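Local structure of TSC1 N-terminal domain (Chaetomium thermophilum, 7A0M) at residues 244-249 / 318-323. The protein probably binds phosphoinositide lipids of the lysosomal membrane as the N-terminal domain of TSC1, and so takes part in bringing the TSC complex there to regulate mTORC1. Residues are numbered along the deposited sequence; the frame is centred on the assembly and turned at random.
Sequences TVNLAL and HSVPYL
Pro321 CD lies over one face of the flat amide of Asn246, 3.6 Å from Asn246 CG. Off the other face, near the oxygen, comes Tyr322 CB, 3.3 Å from Asn246 OD1. At the oxygen end and close to the amide plane sit Val320 CG1 and the backbone N of Tyr322, which gives OD1 a hydrogen bond (3.0 Å) in the carbonyl plane at a C=O...N angle of 160°. The other flat group, the Tyr322 ring, lies obliquely to Leu249 O; the CB of Tyr322, not the ring, packs closer, on Leu249 CD2 and Asn246 OD1. In Asn246, CG stands anti to the backbone N (chi1 -171°), beside the carbonyl carbon. Asparagine suits the place because its short arm ends in an acceptor, and proline because its ring-fixed phi (-62°) fits the second position of a type I turn. An alanine at Asn246 would probably leave the N-H of Tyr322 without this acceptor and the turn less firmly tied to the helix. One helical turn on, Leu249 lays CD2 against Val320 CG1 (3.9 Å) and the backbone carbonyl of Tyr322. The branched Leu249 and Val320 suit this buried side, where Leu277 of helix 267-278 touches Leu249 and Trp280 touches Val320. Residues 320-323 form a type I beta turn, closed by Leu323 N to Val320 O (3.3 Å), that leads into the N-cap, Tyr322, of helix 323-333 and is held by a side-chain amide of helix 242-255 in this alpha-helical domain.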
loop_
_atom_site.group_PDB
_atom_site.type_symbol
_atom_site.label_atom_id
_atom_site.label_comp_id
_atom_site.label_asym_id
_atom_site.label_seq_id
_atom_site.Cartn_x
_atom_site.Cartn_y
_atom_site.Cartn_z
ATOM N N THR B 244 -24.033 19.077 -2.663
ATOM C CA THR B 244 -23.585 19.997 -1.622
ATOM C C THR B 244 -22.461 19.384 -0.795
ATOM O O THR B 244 -21.429 20.022 -0.555
ATOM C CB THR B 244 -24.758 20.385 -0.723
ATOM O OG1 THR B 244 -25.839 20.872 -1.529
ATOM C CG2 THR B 244 -24.339 21.468 0.260
ATOM N N VAL B 245 -22.652 18.143 -0.339
ATOM C CA VAL B 245 -21.651 17.486 0.500
ATOM C C VAL B 245 -20.343 17.308 -0.263
ATOM O O VAL B 245 -19.252 17.438 0.306
ATOM C CB VAL B 245 -22.197 16.143 1.018
ATOM C CG1 VAL B 245 -21.136 15.405 1.807
ATOM C CG2 VAL B 245 -23.438 16.369 1.867
ATOM N N ASN B 246 -20.430 17.016 -1.564
ATOM C CA ASN B 246 -19.219 16.854 -2.362
ATOM C C ASN B 246 -18.451 18.166 -2.480
ATOM O O ASN B 246 -17.216 18.174 -2.419
ATOM C CB ASN B 246 -19.570 16.313 -3.747
ATOM C CG ASN B 246 -18.343 15.922 -4.547
ATOM O OD1 ASN B 246 -17.645 14.967 -4.205
ATOM N ND2 ASN B 246 -18.076 16.657 -5.620
ATOM N N LEU B 247 -19.162 19.282 -2.656
ATOM C CA LEU B 247 -18.510 20.588 -2.648
ATOM C C LEU B 247 -17.816 20.849 -1.317
ATOM O O LEU B 247 -16.654 21.270 -1.280
ATOM C CB LEU B 247 -19.529 21.687 -2.945
ATOM C CG LEU B 247 -19.947 21.873 -4.402
ATOM C CD1 LEU B 247 -20.908 23.042 -4.528
ATOM C CD2 LEU B 247 -18.728 22.080 -5.287
ATOM N N ALA B 248 -18.524 20.615 -0.207
ATOM C CA ALA B 248 -17.925 20.790 1.113
ATOM C C ALA B 248 -16.705 19.895 1.292
ATOM O O ALA B 248 -15.715 20.300 1.914
ATOM C CB ALA B 248 -18.958 20.506 2.201
ATOM N N LEU B 249 -16.754 18.676 0.752
ATOM C CA LEU B 249 -15.627 17.764 0.899
ATOM C C LEU B 249 -14.423 18.247 0.098
ATOM O O LEU B 249 -13.281 18.139 0.560
ATOM C CB LEU B 249 -16.031 16.353 0.471
ATOM C CG LEU B 249 -15.066 15.243 0.890
ATOM C CD1 LEU B 249 -14.959 15.184 2.407
ATOM C CD2 LEU B 249 -15.511 13.902 0.328
ATOM N N HIS B 318 -25.768 8.662 -5.974
ATOM C CA HIS B 318 -25.777 7.757 -4.830
ATOM C C HIS B 318 -24.413 7.598 -4.170
ATOM O O HIS B 318 -24.302 6.861 -3.184
ATOM C CB HIS B 318 -26.312 6.387 -5.259
ATOM C CG HIS B 318 -27.708 6.432 -5.800
ATOM N ND1 HIS B 318 -28.748 7.022 -5.114
ATOM C CD2 HIS B 318 -28.234 5.979 -6.962
ATOM C CE1 HIS B 318 -29.856 6.921 -5.825
ATOM N NE2 HIS B 318 -29.572 6.293 -6.952
ATOM N N SER B 319 -23.378 8.260 -4.682
ATOM C CA SER B 319 -22.055 8.183 -4.084
ATOM C C SER B 319 -21.367 9.538 -4.175
ATOM O O SER B 319 -21.609 10.316 -5.101
ATOM C CB SER B 319 -21.192 7.110 -4.764
ATOM O OG SER B 319 -20.930 7.444 -6.116
ATOM N N VAL B 320 -20.506 9.810 -3.201
ATOM C CA VAL B 320 -19.770 11.069 -3.128
ATOM C C VAL B 320 -18.509 10.928 -3.976
ATOM O O VAL B 320 -17.647 10.099 -3.645
ATOM C CB VAL B 320 -19.421 11.433 -1.681
ATOM C CG1 VAL B 320 -18.735 12.789 -1.625
ATOM C CG2 VAL B 320 -20.675 11.424 -0.817
ATOM N N PRO B 321 -18.365 11.697 -5.061
ATOM C CA PRO B 321 -17.214 11.485 -5.960
ATOM C C PRO B 321 -15.861 11.720 -5.308
ATOM O O PRO B 321 -14.900 11.008 -5.625
ATOM C CB PRO B 321 -17.475 12.488 -7.093
ATOM C CG PRO B 321 -18.948 12.726 -7.063
ATOM C CD PRO B 321 -19.337 12.653 -5.615
ATOM N N TYR B 322 -15.750 12.698 -4.412
ATOM C CA TYR B 322 -14.466 13.075 -3.836
ATOM C C TYR B 322 -14.102 12.263 -2.599
ATOM O O TYR B 322 -13.111 12.584 -1.933
ATOM C CB TYR B 322 -14.459 14.568 -3.498
ATOM C CG TYR B 322 -13.163 15.265 -3.847
ATOM C CD1 TYR B 322 -12.770 15.416 -5.170
ATOM C CD2 TYR B 322 -12.337 15.777 -2.856
ATOM C CE1 TYR B 322 -11.587 16.052 -5.498
ATOM C CE2 TYR B 322 -11.152 16.417 -3.174
ATOM C CZ TYR B 322 -10.783 16.550 -4.496
ATOM O OH TYR B 322 -9.606 17.186 -4.817
ATOM N N LEU B 323 -14.879 11.230 -2.273
ATOM C CA LEU B 323 -14.550 10.386 -1.127
ATOM C C LEU B 323 -13.173 9.731 -1.216
ATOM O O LEU B 323 -12.478 9.696 -0.186
ATOM C CB LEU B 323 -15.644 9.326 -0.937
ATOM C CG LEU B 323 -15.471 8.383 0.257
ATOM C CD1 LEU B 323 -15.426 9.168 1.562
ATOM C CD2 LEU B 323 -16.579 7.344 0.292
#